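Local coordinates for 4-aminobutyrate transaminase (Acinetobacter baumannii, PDB 6WOP), which probably transfers the amino group of 4-aminobutyrate to 2-oxoglutarate, using pyridoxal 5'-phosphate as cofactor, at residues Q43-A48 with A401-Q406. Sequence-based numbering, arbitrary orientation.
Sequences QFIDFA and AEQFRQ
Ile-45 and Phe-47 of the 43-48 segment press against Gln-403, Phe-404 and Gln-406 on the first turns of helix 401-416, where that helix packs on the mixed sheet holding strands 43-46 and 379-384, a part of this class-III aminotransferase built from both ends of the chain. Ile-45 buries more surface here than any other residue of the two segments. With CG1 anti to the carbonyl carbon (chi1 -66°) and the chain extended beyond it, its CD1 reaches the helix backbone and lies 3.8 Å from the carbonyl O of Gln-403. The same methyl rests on the side chain of Gln-406, 3.8 Å from Gln-406 CD, and the two side chains cross at a slant. Gln-403, by contrast, runs past Ile-45 in the opposite direction, laying its CG 3.9 Å from Ile-45 CG1. Its amide NE2 sits 3.8 Å from Ile-45 CG1 and is hydrogen-bonded to Thr-35 OG1 on the adjacent strand 35-38, which satisfies it beside the apolar chain. At Asp-46 the side chain turns away from the helix; OD1 accepts from Ala-48 N at 2.7 Å, making an Asx turn, and also takes the N-H of Gly-49. Phe-47 then brings its ring back to the helix beside Phe-404, the planes inclined at 42° and the centroids 5.8 Å apart. Ile-399 touches both rings, and Phe-404 continues on to Leu-328 and Leu-332 of helix 321-342. Besides meeting Phe-404 CD1, the Phe-47 ring turns its edge to the backbone O of Phe-404, which lies in the ring plane 3.9 Å from Phe-47 CZ.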
loop_
_atom_site.group_PDB
_atom_site.type_symbol
_atom_site.label_atom_id
_atom_site.label_comp_id
_atom_site.label_asym_id
_atom_site.label_seq_id
_atom_site.Cartn_x
_atom_site.Cartn_y
_atom_site.Cartn_z
ATOM N N GLN A 43 -30.305 26.602 -29.814
ATOM C CA GLN A 43 -30.858 26.374 -28.486
ATOM C C GLN A 43 -30.899 24.874 -28.204
ATOM O O GLN A 43 -31.284 24.083 -29.081
ATOM C CB GLN A 43 -32.280 26.951 -28.459
ATOM C CG GLN A 43 -32.626 27.687 -27.216
ATOM C CD GLN A 43 -33.971 28.414 -27.317
ATOM O OE1 GLN A 43 -34.078 29.525 -27.857
ATOM N NE2 GLN A 43 -35.008 27.740 -26.848
ATOM N N PHE A 44 -30.520 24.486 -26.979
ATOM C CA PHE A 44 -30.549 23.096 -26.526
ATOM C C PHE A 44 -31.392 22.977 -25.269
ATOM O O PHE A 44 -31.355 23.855 -24.398
ATOM C CB PHE A 44 -29.161 22.569 -26.224
ATOM C CG PHE A 44 -28.325 22.407 -27.430
ATOM C CD1 PHE A 44 -27.550 23.457 -27.871
ATOM C CD2 PHE A 44 -28.334 21.201 -28.163
ATOM C CE1 PHE A 44 -26.788 23.336 -28.999
ATOM C CE2 PHE A 44 -27.558 21.075 -29.296
ATOM C CZ PHE A 44 -26.784 22.139 -29.721
ATOM N N ILE A 45 -32.200 21.933 -25.193
ATOM C CA ILE A 45 -32.942 21.678 -23.963
ATOM C C ILE A 45 -31.996 20.860 -23.109
ATOM O O ILE A 45 -31.438 19.872 -23.583
ATOM C CB ILE A 45 -34.258 20.926 -24.233
ATOM C CG1 ILE A 45 -35.222 21.793 -25.046
ATOM C CG2 ILE A 45 -34.853 20.331 -22.917
ATOM C CD1 ILE A 45 -36.452 21.039 -25.654
ATOM N N ASP A 46 -31.832 21.244 -21.872
ATOM C CA ASP A 46 -30.813 20.621 -21.026
ATOM C C ASP A 46 -31.425 19.463 -20.233
ATOM O O ASP A 46 -32.078 19.682 -19.206
ATOM C CB ASP A 46 -30.235 21.705 -20.109
ATOM C CG ASP A 46 -29.177 21.164 -19.172
ATOM O OD1 ASP A 46 -28.672 20.039 -19.435
ATOM O OD2 ASP A 46 -28.869 21.870 -18.150
ATOM N N PHE A 47 -31.167 18.224 -20.651
ATOM C CA PHE A 47 -31.442 17.083 -19.782
ATOM C C PHE A 47 -30.179 16.560 -19.082
ATOM O O PHE A 47 -30.153 15.393 -18.657
ATOM C CB PHE A 47 -32.053 15.926 -20.562
ATOM C CG PHE A 47 -33.578 16.048 -20.816
ATOM C CD1 PHE A 47 -34.255 17.241 -20.590
ATOM C CD2 PHE A 47 -34.295 14.954 -21.290
ATOM C CE1 PHE A 47 -35.648 17.371 -20.841
ATOM C CE2 PHE A 47 -35.689 15.072 -21.508
ATOM C CZ PHE A 47 -36.357 16.283 -21.301
ATOM N N ALA A 48 -29.137 17.380 -18.982
ATOM C CA ALA A 48 -27.884 16.991 -18.325
ATOM C C ALA A 48 -27.659 17.679 -17.002
ATOM O O ALA A 48 -27.036 17.088 -16.110
ATOM C CB ALA A 48 -26.679 17.317 -19.223
ATOM N N ALA A 401 -42.742 22.930 -17.694
ATOM C CA ALA A 401 -43.404 21.671 -18.074
ATOM C C ALA A 401 -43.506 21.550 -19.601
ATOM O O ALA A 401 -43.346 20.460 -20.165
ATOM C CB ALA A 401 -44.780 21.611 -17.402
ATOM N N GLU A 402 -43.733 22.680 -20.293
ATOM C CA GLU A 402 -43.891 22.640 -21.749
ATOM C C GLU A 402 -42.578 22.364 -22.471
ATOM O O GLU A 402 -42.571 21.717 -23.518
ATOM C CB GLU A 402 -44.511 23.956 -22.253
ATOM C CG GLU A 402 -43.617 25.182 -22.141
ATOM C CD GLU A 402 -43.717 25.930 -20.776
ATOM O OE1 GLU A 402 -44.289 25.401 -19.777
ATOM O OE2 GLU A 402 -43.228 27.082 -20.734
ATOM N N GLN A 403 -41.454 22.802 -21.914
ATOM C CA GLN A 403 -40.150 22.508 -22.486
ATOM C C GLN A 403 -39.716 21.069 -22.174
ATOM O O GLN A 403 -39.137 20.383 -23.028
ATOM C CB GLN A 403 -39.125 23.494 -21.944
ATOM C CG GLN A 403 -37.781 23.389 -22.633
ATOM C CD GLN A 403 -36.723 24.339 -22.053
ATOM O OE1 GLN A 403 -36.594 24.493 -20.847
ATOM N NE2 GLN A 403 -35.938 24.914 -22.923
ATOM N N PHE A 404 -40.044 20.581 -20.981
ATOM C CA PHE A 404 -39.837 19.174 -20.661
ATOM C C PHE A 404 -40.594 18.272 -21.643
ATOM O O PHE A 404 -40.045 17.282 -22.161
ATOM C CB PHE A 404 -40.304 18.935 -19.220
ATOM C CG PHE A 404 -40.120 17.490 -18.693
ATOM C CD1 PHE A 404 -38.849 16.993 -18.374
ATOM C CD2 PHE A 404 -41.247 16.728 -18.365
ATOM C CE1 PHE A 404 -38.698 15.754 -17.811
ATOM C CE2 PHE A 404 -41.088 15.468 -17.795
ATOM C CZ PHE A 404 -39.825 15.001 -17.524
ATOM N N ARG A 405 -41.834 18.647 -21.948
ATOM C CA ARG A 405 -42.659 17.871 -22.870
ATOM C C ARG A 405 -42.009 17.826 -24.249
ATOM O O ARG A 405 -41.994 16.782 -24.901
ATOM C CB ARG A 405 -44.064 18.470 -22.969
ATOM C CG ARG A 405 -44.710 18.759 -21.623
ATOM C CD ARG A 405 -45.957 17.914 -21.416
ATOM N NE ARG A 405 -46.461 18.011 -20.050
ATOM C CZ ARG A 405 -47.188 19.024 -19.591
ATOM N NH1 ARG A 405 -47.498 20.035 -20.391
ATOM N NH2 ARG A 405 -47.605 19.027 -18.332
ATOM N N GLN A 406 -41.471 18.959 -24.687
ATOM C CA GLN A 406 -40.774 19.025 -25.976
ATOM C C GLN A 406 -39.566 18.110 -25.996
ATOM O O GLN A 406 -39.253 17.484 -27.023
ATOM C CB GLN A 406 -40.304 20.447 -26.238
ATOM C CG GLN A 406 -39.784 20.723 -27.637
ATOM C CD GLN A 406 -39.450 22.177 -27.780
ATOM O OE1 GLN A 406 -39.816 22.966 -26.915
ATOM N NE2 GLN A 406 -38.695 22.537 -28.819
#